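Local coordinates for protein anaphase-promoting complex subunit cut9 (Schizosaccharomyces pombe, PDB 2XPI) that forms part of the anaphase-promoting complex, the E3 ubiquitin ligase that controls progression through mitosis and G1, and dimerises through its N-terminal TPR repeats, at residues Tyr154-Cys159 / Leu170-Glu175; Lys224-Leu227 / Lys232-Glu235; Leu459-Leu464 / Gly482-Asn487; Ala525-Lys530 / Ala557-His562. One frame throughout, in Å; residues are numbered along the deposited sequence.

Contact 1 (Tyr154-Cys159 / Leu170-Glu175); sequences YLAAFC and LNLLGE
The helix pair of TPR repeat 3 closes here: Ala-156 and Ala-157 on helix 150-162 meet Leu-172 and Leu-173 near the C-terminal end of helix 166-173. The helices come close, with the CA atoms of Ala-157 and Leu-172 6.3 Å apart, and small side chains at such a point are characteristic of the TPR hairpin. The methyl contacts pair off, Leu-172 with Ala-156 and Leu-173 with Ala-157. Leu-172 reaches across with CD1, which lies 3.5 Å from Ala-156 CB. Its chi2 of -161° carries CD1 outward, nearly opposite CA, and this extension brings the methyl close to the backbone of the facing helix as well, with Leu-172 CD1 3.9 Å from Ala-157 N. Leu-173 starts less directly, but its forked end turns in, so that Ala-157 CB sits against both methyls, 3.3 Å from Leu-173 CD1 and 3.9 Å from Leu-173 CD2. The helix stops just beyond: Gly-174 N still bonds to Leu-170 O (2.7 Å), while Gly-174 itself has a positive phi of 91°. Its carbonyl oxygen accepts a bond from Arg-206, one of the residues at the gold cyanide site, and the side chain of Leu-173 lies about 7 Å from that ion. Tyr-154, on another face of the first helix, bonds through OH to Gln-97 O of the second subunit. No hydrogen bond or charge pair joins the two segments, so their 159 Å² of shared buried surface depends on shape: methyl groups packed against alanines, which allow the backbones to approach.

Contact 2 (Lys224-Leu227 / Lys232-Glu235); sequences KEAL and KCYE
Leu-227, near the C-terminal end of helix 216-229, reaches over to Cys-233, and its side chain makes contact progressively toward the tip. The bond from CA to CB runs alongside the other segment, and the end of the chain then comes nearer. Leu-227 CG comes 3.9 Å from Cys-233 O, and Leu-227 CD2 closes to 3.4 Å from the same oxygen, with Cys-233 C at 4.0 Å from CD2. With CD1 anti to CA (chi2 -175°), Leu-227 turns CD1 away from the carbonyl, and CD2 is the branch that meets it; the side chain also packs on Leu-258 and Phe-237. Cys-233 answers with its sulfur, held anti to its N (chi1 -162°), and SG rests 3.9 Å from Ala-226 CB. The backbone sets this up: Cys-233 is the centre of an inverse gamma turn, in which Tyr-234 N bonds to Lys-232 O at 2.7 Å, and it occupies the N-cap position of helix 234-242. Beyond the turn, Tyr-234 stacks on Phe-105 of the second subunit and Glu-235 bonds to Cys-102 N of that subunit. A short turn, packed through apolar side chains, between the second helix of one repeat and the first of the next, here TPR 4 and TPR 5, is typical of a TPR superhelix, and it lies within repeats 1-7, which mediate homodimerisation.

Contact 3 (Leu459-Leu464 / Gly482-Asn487); sequences LANEYL and GVVAFN
Helices 457-470 and 475-487 approach with the CA atoms of Asn-461 and Val-484 7.2 Å apart, a spacing that leaves room for side chains to fill the gap between them. Val-484 fills most of it, pointing straight across and offering one methyl to each of two partners. Val-484 CG2 meets Leu-464 CD1 at 4.0 Å, the two side chains sliding past each other in opposite directions. Val-484 CG1 faces the amide of Asn-461, with Asn-461 OD1 at 4.1 Å, and these side chains cross at about a right angle. Asn-461 holds its CG anti to the backbone N (chi1 -175°), which lets the amide stand beside the valine methyl; OD1 also accepts a weak hydrogen bond from Gln-465 NE2, one turn further along the same helix. Leu-464 is buried and packs in addition on Leu-477 and Leu-481, earlier in the facing helix. The pairing thus joins helix 457-470 of TPR 11 to helix 475-487 of TPR 12. With no hydrogen bond across the segments and 117 Å² buried between them, the contact is a modest, mainly apolar one, centred on a single valine, in which the asparagine contributes van der Waals contact while its OD1 takes a weak hydrogen bond within its own helix.

Contact 4 (Ala525-Lys530 / Ala557-His562); sequences AYRKLK and ALVYLH
The guanidinium of Arg-527 meets Leu-558 at a slant, neither squarely over the group nor in its plane: Leu-558 CD2 lies 3.7 Å from NH2 and 3.9 Å from NE of Arg-527. The two side chains cross at about a right angle. The other flat group, the imidazole of His-562, has the Tyr-532 ring nearly parallel to it (about 10°) and an aromatic ring of another protein's chain edge-to-face. Lower down the arginine, Val-559 CG2 lies 3.9 Å from CB and 4.0 Å from CD of Arg-527. A chi1 of 46° sets CG between the backbone N and carbonyl, and a bend at chi3 (-86°) then turns the charged end toward Leu-558. Outside the two segments, Arg-527 NH2 pairs in a salt bridge with an acidic side chain of another protein's chain, which may be Hcn1, the known partner of this region. With an alanine in place of Arg-527 only CB would remain against Val-559; Leu-558 CD2 would probably lose its cover and the acidic group its mate. A Schellman motif with Lys-530 as C-prime residue ends helix 516-528 just after the contact. Val-559 also packs on Ile-536, so helix 532-545 flanks this joint between TPR 13 and helix 550-562 of TPR 14, while helix 566-579 covers Ala-557 on a further side.

All four contacts are largely buried and have no hydrogen bond across their segments, yet they join different levels of the superhelix. Contact 1 closes the helix pair within one repeat; contacts 2, 3 and 4 join successive repeats. Contacts 1 and 2, with centres about 17 Å apart, both border the second subunit, whereas 3 and 4 lie on the opposite side of the chain's centre, next to the chain of another protein. Those two touch directly, Phe-486 CE2 lying 3.6 Å from Lys-528 CG. The chemistry differs too: alanine and leucine in contact 1, a cysteine turn in 2, a valine beside an amide in 3, and in 4 an arginine whose charge is paired outside the chain.

Contact 1 (Tyr154-Cys159 / Leu170-Glu175)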
loop_
_atom_site.group_PDB
_atom_site.type_symbol
_atom_site.label_atom_id
_atom_site.label_comp_id
_atom_site.label_asym_id
_atom_site.label_seq_id
_atom_site.Cartn_x
_atom_site.Cartn_y
_atom_site.Cartn_z
ATOM N N TYR A 154 17.109 -11.623 7.180
ATOM C CA TYR A 154 16.795 -10.259 6.836
ATOM C C TYR A 154 15.308 -10.052 6.533
ATOM O O TYR A 154 14.681 -9.122 7.058
ATOM C CB TYR A 154 17.609 -9.806 5.638
ATOM C CG TYR A 154 17.196 -8.450 5.138
ATOM C CD1 TYR A 154 17.531 -7.300 5.851
ATOM C CD2 TYR A 154 16.479 -8.309 3.957
ATOM C CE1 TYR A 154 17.151 -6.037 5.407
ATOM C CE2 TYR A 154 16.098 -7.049 3.496
ATOM C CZ TYR A 154 16.433 -5.917 4.230
ATOM O OH TYR A 154 16.073 -4.665 3.788
ATOM N N LEU A 155 14.746 -10.908 5.678
ATOM C CA LEU A 155 13.381 -10.686 5.200
ATOM C C LEU A 155 12.332 -10.971 6.272
ATOM O O LEU A 155 11.338 -10.252 6.375
ATOM C CB LEU A 155 13.093 -11.478 3.934
ATOM C CG LEU A 155 11.796 -11.032 3.252
ATOM C CD1 LEU A 155 11.754 -9.527 3.074
ATOM C CD2 LEU A 155 11.621 -11.729 1.919
ATOM N N ALA A 156 12.561 -12.003 7.080
ATOM C CA ALA A 156 11.668 -12.296 8.194
ATOM C C ALA A 156 11.671 -11.128 9.186
ATOM O O ALA A 156 10.620 -10.693 9.638
ATOM C CB ALA A 156 12.048 -13.596 8.880
ATOM N N ALA A 157 12.856 -10.623 9.511
ATOM C CA ALA A 157 12.977 -9.468 10.392
ATOM C C ALA A 157 12.266 -8.264 9.790
ATOM O O ALA A 157 11.546 -7.533 10.478
ATOM C CB ALA A 157 14.452 -9.136 10.645
ATOM N N PHE A 158 12.487 -8.054 8.498
ATOM C CA PHE A 158 11.876 -6.942 7.792
ATOM C C PHE A 158 10.351 -6.994 7.897
ATOM O O PHE A 158 9.712 -5.955 8.037
ATOM C CB PHE A 158 12.309 -6.981 6.345
ATOM C CG PHE A 158 11.724 -5.895 5.510
ATOM C CD1 PHE A 158 10.423 -5.992 5.036
ATOM C CD2 PHE A 158 12.494 -4.797 5.143
ATOM C CE1 PHE A 158 9.879 -4.991 4.245
ATOM C CE2 PHE A 158 11.967 -3.795 4.356
ATOM C CZ PHE A 158 10.659 -3.887 3.908
ATOM N N CYS A 159 9.769 -8.194 7.831
ATOM C CA CYS A 159 8.317 -8.352 7.918
ATOM C C CYS A 159 7.845 -8.096 9.325
ATOM O O CYS A 159 6.766 -7.551 9.545
ATOM C CB CYS A 159 7.899 -9.772 7.534
ATOM S SG CYS A 159 8.059 -10.149 5.777
ATOM N N LEU A 170 13.735 -8.297 17.280
ATOM C CA LEU A 170 14.973 -8.303 18.049
ATOM C C LEU A 170 15.453 -9.717 18.369
ATOM O O LEU A 170 16.656 -9.969 18.362
ATOM C CB LEU A 170 14.821 -7.486 19.324
ATOM C CG LEU A 170 15.676 -6.227 19.443
ATOM C CD1 LEU A 170 16.095 -5.688 18.078
ATOM C CD2 LEU A 170 14.937 -5.173 20.248
ATOM N N ASN A 171 14.524 -10.632 18.658
ATOM C CA ASN A 171 14.862 -12.058 18.763
ATOM C C ASN A 171 15.605 -12.563 17.516
ATOM O O ASN A 171 16.594 -13.285 17.627
ATOM C CB ASN A 171 13.608 -12.921 18.987
ATOM C CG ASN A 171 13.015 -12.766 20.391
ATOM O OD1 ASN A 171 13.726 -12.469 21.360
ATOM N ND2 ASN A 171 11.702 -12.974 20.503
ATOM N N LEU A 172 15.117 -12.176 16.335
ATOM C CA LEU A 172 15.707 -12.596 15.067
ATOM C C LEU A 172 17.028 -11.906 14.729
ATOM O O LEU A 172 17.939 -12.543 14.201
ATOM C CB LEU A 172 14.720 -12.388 13.918
ATOM C CG LEU A 172 13.854 -13.587 13.548
ATOM C CD1 LEU A 172 13.280 -13.406 12.158
ATOM C CD2 LEU A 172 14.689 -14.869 13.629
ATOM N N LEU A 173 17.125 -10.608 15.016
ATOM C CA LEU A 173 18.318 -9.824 14.690
ATOM C C LEU A 173 19.400 -9.882 15.764
ATOM O O LEU A 173 20.585 -9.843 15.448
ATOM C CB LEU A 173 17.941 -8.358 14.479
ATOM C CG LEU A 173 17.579 -7.803 13.098
ATOM C CD1 LEU A 173 17.364 -8.916 12.096
ATOM C CD2 LEU A 173 16.346 -6.886 13.195
ATOM N N GLY A 174 18.991 -9.958 17.030
ATOM C CA GLY A 174 19.897 -9.778 18.150
ATOM C C GLY A 174 19.903 -8.313 18.544
ATOM O O GLY A 174 19.662 -7.451 17.702
ATOM N N GLU A 175 20.169 -8.029 19.819
ATOM C CA GLU A 175 20.117 -6.658 20.341
ATOM C C GLU A 175 21.328 -5.845 19.904
ATOM O O GLU A 175 21.335 -4.614 19.970
ATOM C CB GLU A 175 20.021 -6.671 21.866
ATOM C CG GLU A 175 18.861 -7.499 22.409
ATOM C CD GLU A 175 18.303 -6.944 23.713
ATOM O OE1 GLU A 175 17.974 -7.752 24.615
ATOM O OE2 GLU A 175 18.194 -5.699 23.838
#

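Contact 2 (Lys224-Leu227 / Lys232-Glu235)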
loop_
_atom_site.group_PDB
_atom_site.type_symbol
_atom_site.label_atom_id
_atom_site.label_comp_id
_atom_site.label_asym_id
_atom_site.label_seq_id
_atom_site.Cartn_x
_atom_site.Cartn_y
_atom_site.Cartn_z
ATOM N N LYS A 224 25.072 3.525 12.783
ATOM C CA LYS A 224 26.476 3.803 12.500
ATOM C C LYS A 224 27.138 2.499 12.040
ATOM O O LYS A 224 27.982 2.485 11.136
ATOM C CB LYS A 224 27.195 4.298 13.766
ATOM C CG LYS A 224 27.318 5.828 13.947
ATOM N N GLU A 225 26.760 1.393 12.674
ATOM C CA GLU A 225 27.397 0.135 12.359
ATOM C C GLU A 225 27.127 -0.310 10.936
ATOM O O GLU A 225 28.040 -0.802 10.261
ATOM C CB GLU A 225 27.005 -0.954 13.337
ATOM C CG GLU A 225 28.242 -1.576 13.899
ATOM C CD GLU A 225 28.066 -3.007 14.295
ATOM O OE1 GLU A 225 29.065 -3.763 14.198
ATOM O OE2 GLU A 225 26.938 -3.365 14.708
ATOM N N ALA A 226 25.882 -0.156 10.483
ATOM C CA ALA A 226 25.543 -0.460 9.103
ATOM C C ALA A 226 26.539 0.209 8.159
ATOM O O ALA A 226 27.154 -0.456 7.316
ATOM C CB ALA A 226 24.110 -0.017 8.784
ATOM N N LEU A 227 26.714 1.523 8.318
ATOM C CA LEU A 227 27.584 2.295 7.438
ATOM C C LEU A 227 29.043 1.850 7.512
ATOM O O LEU A 227 29.698 1.697 6.484
ATOM C CB LEU A 227 27.437 3.795 7.688
ATOM C CG LEU A 227 26.384 4.547 6.862
ATOM C CD1 LEU A 227 26.422 6.036 7.116
ATOM C CD2 LEU A 227 26.556 4.299 5.358
ATOM N N LYS A 232 27.598 1.450 1.431
ATOM C CA LYS A 232 26.483 1.567 0.487
ATOM C C LYS A 232 25.124 1.584 1.181
ATOM O O LYS A 232 24.110 1.898 0.570
ATOM C CB LYS A 232 26.540 0.497 -0.614
ATOM C CG LYS A 232 27.807 0.567 -1.465
ATOM C CD LYS A 232 27.744 -0.319 -2.729
ATOM C CE LYS A 232 27.340 -1.762 -2.432
ATOM N NZ LYS A 232 28.232 -2.404 -1.445
ATOM N N CYS A 233 25.106 1.281 2.470
ATOM C CA CYS A 233 23.862 1.367 3.241
ATOM C C CYS A 233 23.389 2.813 3.482
ATOM O O CYS A 233 23.389 3.330 4.599
ATOM C CB CYS A 233 23.995 0.633 4.564
ATOM S SG CYS A 233 22.418 0.310 5.237
ATOM N N TYR A 234 22.955 3.444 2.411
ATOM C CA TYR A 234 22.443 4.785 2.484
ATOM C C TYR A 234 21.089 4.924 3.225
ATOM O O TYR A 234 20.750 6.028 3.630
ATOM C CB TYR A 234 22.400 5.365 1.063
ATOM C CG TYR A 234 21.742 6.706 0.924
ATOM C CD1 TYR A 234 22.493 7.855 0.737
ATOM C CD2 TYR A 234 20.358 6.818 0.946
ATOM C CE1 TYR A 234 21.883 9.086 0.591
ATOM C CE2 TYR A 234 19.743 8.023 0.795
ATOM C CZ TYR A 234 20.497 9.163 0.627
ATOM O OH TYR A 234 19.841 10.374 0.495
ATOM N N GLU A 235 20.320 3.849 3.413
ATOM C CA GLU A 235 19.074 3.978 4.182
ATOM C C GLU A 235 19.432 4.347 5.610
ATOM O O GLU A 235 18.682 5.065 6.262
ATOM C CB GLU A 235 18.212 2.696 4.245
ATOM C CG GLU A 235 17.473 2.272 2.992
ATOM C CD GLU A 235 16.292 3.137 2.569
ATOM O OE1 GLU A 235 15.379 3.453 3.357
ATOM O OE2 GLU A 235 16.251 3.455 1.377
#

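Contact 3 (Leu459-Leu464 / Gly482-Asn487)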
loop_
_atom_site.group_PDB
_atom_site.type_symbol
_atom_site.label_atom_id
_atom_site.label_comp_id
_atom_site.label_asym_id
_atom_site.label_seq_id
_atom_site.Cartn_x
_atom_site.Cartn_y
_atom_site.Cartn_z
ATOM N N LEU A 459 22.083 36.035 29.079
ATOM C CA LEU A 459 21.714 34.829 28.367
ATOM C C LEU A 459 21.730 35.092 26.863
ATOM O O LEU A 459 22.285 34.303 26.093
ATOM C CB LEU A 459 20.339 34.367 28.822
ATOM C CG LEU A 459 20.087 32.873 28.702
ATOM C CD1 LEU A 459 21.156 32.125 29.466
ATOM C CD2 LEU A 459 18.699 32.517 29.214
ATOM N N ALA A 460 21.132 36.211 26.458
ATOM C CA ALA A 460 21.055 36.579 25.058
ATOM C C ALA A 460 22.456 36.689 24.482
ATOM O O ALA A 460 22.695 36.368 23.327
ATOM C CB ALA A 460 20.302 37.902 24.895
ATOM N N ASN A 461 23.392 37.139 25.292
ATOM C CA ASN A 461 24.761 37.261 24.841
ATOM C C ASN A 461 25.446 35.897 24.753
ATOM O O ASN A 461 26.244 35.661 23.857
ATOM C CB ASN A 461 25.543 38.192 25.768
ATOM C CG ASN A 461 26.944 38.443 25.277
ATOM O OD1 ASN A 461 27.145 38.796 24.118
ATOM N ND2 ASN A 461 27.925 38.255 26.151
ATOM N N GLU A 462 25.148 35.003 25.687
ATOM C CA GLU A 462 25.665 33.640 25.600
ATOM C C GLU A 462 25.308 33.029 24.244
ATOM O O GLU A 462 26.179 32.608 23.491
ATOM C CB GLU A 462 25.057 32.773 26.693
ATOM C CG GLU A 462 25.499 33.119 28.083
ATOM C CD GLU A 462 26.642 32.259 28.510
ATOM O OE1 GLU A 462 26.695 31.876 29.690
ATOM O OE2 GLU A 462 27.480 31.941 27.646
ATOM N N TYR A 463 24.014 32.985 23.942
ATOM C CA TYR A 463 23.557 32.451 22.678
ATOM C C TYR A 463 24.158 33.191 21.467
ATOM O O TYR A 463 24.518 32.569 20.468
ATOM C CB TYR A 463 22.036 32.492 22.618
ATOM C CG TYR A 463 21.310 31.467 23.463
ATOM C CD1 TYR A 463 21.378 30.103 23.170
ATOM C CD2 TYR A 463 20.517 31.862 24.521
ATOM C CE1 TYR A 463 20.680 29.165 23.927
ATOM C CE2 TYR A 463 19.826 30.942 25.287
ATOM C CZ TYR A 463 19.904 29.597 24.983
ATOM O OH TYR A 463 19.195 28.705 25.763
ATOM N N LEU A 464 24.287 34.512 21.542
ATOM C CA LEU A 464 24.823 35.249 20.402
ATOM C C LEU A 464 26.314 34.989 20.140
ATOM O O LEU A 464 26.721 34.831 18.989
ATOM C CB LEU A 464 24.516 36.747 20.511
ATOM C CG LEU A 464 23.034 37.117 20.334
ATOM C CD1 LEU A 464 22.819 38.580 20.609
ATOM C CD2 LEU A 464 22.516 36.771 18.969
ATOM N N GLY A 482 24.994 44.062 18.208
ATOM C CA GLY A 482 25.067 45.505 18.330
ATOM C C GLY A 482 24.016 46.058 19.270
ATOM O O GLY A 482 24.276 46.997 20.008
ATOM N N VAL A 483 22.827 45.471 19.242
ATOM C CA VAL A 483 21.766 45.850 20.163
ATOM C C VAL A 483 22.135 45.491 21.607
ATOM O O VAL A 483 21.610 46.059 22.563
ATOM C CB VAL A 483 20.440 45.179 19.783
ATOM C CG1 VAL A 483 19.405 45.385 20.877
ATOM C CG2 VAL A 483 19.941 45.747 18.472
ATOM N N VAL A 484 23.059 44.554 21.750
ATOM C CA VAL A 484 23.486 44.088 23.055
ATOM C C VAL A 484 24.564 45.017 23.582
ATOM O O VAL A 484 24.524 45.427 24.732
ATOM C CB VAL A 484 23.958 42.596 22.986
ATOM C CG1 VAL A 484 25.075 42.299 23.959
ATOM C CG2 VAL A 484 22.784 41.671 23.208
ATOM N N ALA A 485 25.519 45.375 22.736
ATOM C CA ALA A 485 26.548 46.316 23.148
ATOM C C ALA A 485 25.911 47.651 23.494
ATOM O O ALA A 485 26.352 48.333 24.388
ATOM C CB ALA A 485 27.567 46.489 22.056
ATOM N N PHE A 486 24.864 48.020 22.770
ATOM C CA PHE A 486 24.143 49.251 23.029
ATOM C C PHE A 486 23.357 49.149 24.335
ATOM O O PHE A 486 23.168 50.141 25.027
ATOM C CB PHE A 486 23.217 49.571 21.847
ATOM C CG PHE A 486 22.329 50.770 22.058
ATOM C CD1 PHE A 486 21.151 50.663 22.783
ATOM C CD2 PHE A 486 22.655 51.996 21.512
ATOM C CE1 PHE A 486 20.321 51.770 22.981
ATOM C CE2 PHE A 486 21.828 53.110 21.699
ATOM C CZ PHE A 486 20.659 52.986 22.435
ATOM N N ASN A 487 22.905 47.952 24.678
ATOM C CA ASN A 487 22.148 47.760 25.910
ATOM C C ASN A 487 23.020 47.757 27.160
ATOM O O ASN A 487 22.628 48.302 28.189
ATOM C CB ASN A 487 21.253 46.529 25.823
ATOM C CG ASN A 487 19.980 46.818 25.076
ATOM O OD1 ASN A 487 19.422 47.908 25.189
ATOM N ND2 ASN A 487 19.520 45.860 24.287
#

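Contact 4 (Ala525-Lys530 / Ala557-His562)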
loop_
_atom_site.group_PDB
_atom_site.type_symbol
_atom_site.label_atom_id
_atom_site.label_comp_id
_atom_site.label_asym_id
_atom_site.label_seq_id
_atom_site.Cartn_x
_atom_site.Cartn_y
_atom_site.Cartn_z
ATOM N N ALA A 525 22.949 54.687 18.333
ATOM C CA ALA A 525 24.282 54.627 18.907
ATOM C C ALA A 525 24.942 55.997 18.810
ATOM O O ALA A 525 25.621 56.432 19.723
ATOM C CB ALA A 525 25.122 53.574 18.199
ATOM N N TYR A 526 24.721 56.685 17.699
ATOM C CA TYR A 526 25.338 57.981 17.444
ATOM C C TYR A 526 24.807 59.092 18.342
ATOM O O TYR A 526 25.577 59.944 18.777
ATOM C CB TYR A 526 25.146 58.393 15.987
ATOM C CG TYR A 526 26.079 57.756 14.968
ATOM C CD1 TYR A 526 25.644 57.527 13.664
ATOM C CD2 TYR A 526 27.392 57.419 15.290
ATOM C CE1 TYR A 526 26.472 56.971 12.713
ATOM C CE2 TYR A 526 28.244 56.862 14.331
ATOM C CZ TYR A 526 27.766 56.637 13.040
ATOM O OH TYR A 526 28.569 56.070 12.061
ATOM N N ARG A 527 23.503 59.128 18.605
ATOM C CA ARG A 527 23.006 60.174 19.498
ATOM C C ARG A 527 23.515 59.948 20.910
ATOM O O ARG A 527 23.682 60.895 21.675
ATOM C CB ARG A 527 21.486 60.286 19.491
ATOM C CG ARG A 527 20.780 58.972 19.581
ATOM C CD ARG A 527 19.284 59.183 19.700
ATOM N NE ARG A 527 18.894 59.382 21.089
ATOM C CZ ARG A 527 18.636 58.389 21.935
ATOM N NH1 ARG A 527 18.728 57.121 21.532
ATOM N NH2 ARG A 527 18.294 58.665 23.191
ATOM N N LYS A 528 23.760 58.687 21.254
ATOM C CA LYS A 528 24.316 58.345 22.556
ATOM C C LYS A 528 25.710 58.923 22.698
ATOM O O LYS A 528 26.059 59.443 23.745
ATOM C CB LYS A 528 24.374 56.837 22.731
ATOM C CG LYS A 528 23.039 56.206 23.041
ATOM C CD LYS A 528 22.652 56.422 24.491
ATOM C CE LYS A 528 21.204 56.806 24.555
ATOM N NZ LYS A 528 20.963 57.859 23.511
ATOM N N LEU A 529 26.511 58.816 21.644
ATOM C CA LEU A 529 27.826 59.423 21.635
ATOM C C LEU A 529 27.729 60.899 21.284
ATOM O O LEU A 529 28.739 61.540 21.018
ATOM C CB LEU A 529 28.738 58.726 20.640
ATOM C CG LEU A 529 29.238 57.345 21.032
ATOM C CD1 LEU A 529 30.208 56.838 19.986
ATOM C CD2 LEU A 529 29.902 57.409 22.386
ATOM N N LYS A 530 26.512 61.434 21.277
ATOM C CA LYS A 530 26.283 62.855 20.979
ATOM C C LYS A 530 26.919 63.265 19.669
ATOM O O LYS A 530 27.400 64.385 19.540
ATOM C CB LYS A 530 26.814 63.753 22.101
ATOM C CG LYS A 530 26.216 63.446 23.462
ATOM C CD LYS A 530 26.774 64.353 24.549
ATOM C CE LYS A 530 25.841 64.354 25.747
ATOM N NZ LYS A 530 24.425 64.615 25.326
ATOM N N ALA A 557 13.503 63.849 15.988
ATOM C CA ALA A 557 13.170 65.042 16.753
ATOM C C ALA A 557 14.032 65.115 18.025
ATOM O O ALA A 557 14.660 66.137 18.317
ATOM C CB ALA A 557 11.685 65.049 17.094
ATOM N N LEU A 558 14.084 64.022 18.773
ATOM C CA LEU A 558 14.945 64.008 19.932
ATOM C C LEU A 558 16.328 64.536 19.547
ATOM O O LEU A 558 16.919 65.347 20.265
ATOM C CB LEU A 558 15.042 62.616 20.551
ATOM C CG LEU A 558 15.950 62.586 21.778
ATOM C CD1 LEU A 558 15.662 63.784 22.718
ATOM C CD2 LEU A 558 15.811 61.266 22.513
ATOM N N VAL A 559 16.852 64.088 18.415
ATOM C CA VAL A 559 18.163 64.561 18.006
ATOM C C VAL A 559 18.130 66.064 17.683
ATOM O O VAL A 559 19.015 66.811 18.107
ATOM C CB VAL A 559 18.720 63.749 16.827
ATOM C CG1 VAL A 559 19.940 64.424 16.251
ATOM C CG2 VAL A 559 19.062 62.365 17.284
ATOM N N TYR A 560 17.103 66.504 16.961
ATOM C CA TYR A 560 17.030 67.893 16.528
ATOM C C TYR A 560 17.029 68.875 17.687
ATOM O O TYR A 560 17.747 69.884 17.663
ATOM C CB TYR A 560 15.850 68.154 15.578
ATOM C CG TYR A 560 16.248 67.877 14.153
ATOM C CD1 TYR A 560 17.342 68.521 13.600
ATOM C CD2 TYR A 560 15.569 66.950 13.372
ATOM C CE1 TYR A 560 17.744 68.271 12.310
ATOM C CE2 TYR A 560 15.968 66.693 12.078
ATOM C CZ TYR A 560 17.063 67.361 11.552
ATOM O OH TYR A 560 17.495 67.129 10.267
ATOM N N LEU A 561 16.240 68.592 18.712
ATOM C CA LEU A 561 16.259 69.500 19.835
ATOM C C LEU A 561 17.495 69.321 20.713
ATOM O O LEU A 561 17.733 70.117 21.606
ATOM C CB LEU A 561 14.929 69.532 20.603
ATOM C CG LEU A 561 14.424 68.394 21.459
ATOM C CD1 LEU A 561 12.958 68.126 21.131
ATOM C CD2 LEU A 561 15.271 67.198 21.216
ATOM N N HIS A 562 18.302 68.306 20.429
ATOM C CA HIS A 562 19.634 68.227 21.020
ATOM C C HIS A 562 20.565 69.151 20.268
ATOM O O HIS A 562 21.439 69.793 20.855
ATOM C CB HIS A 562 20.189 66.809 20.969
ATOM C CG HIS A 562 19.855 65.998 22.180
ATOM N ND1 HIS A 562 19.282 64.748 22.107
ATOM C CD2 HIS A 562 19.985 66.278 23.498
ATOM C CE1 HIS A 562 19.084 64.288 23.328
ATOM N NE2 HIS A 562 19.505 65.196 24.191
#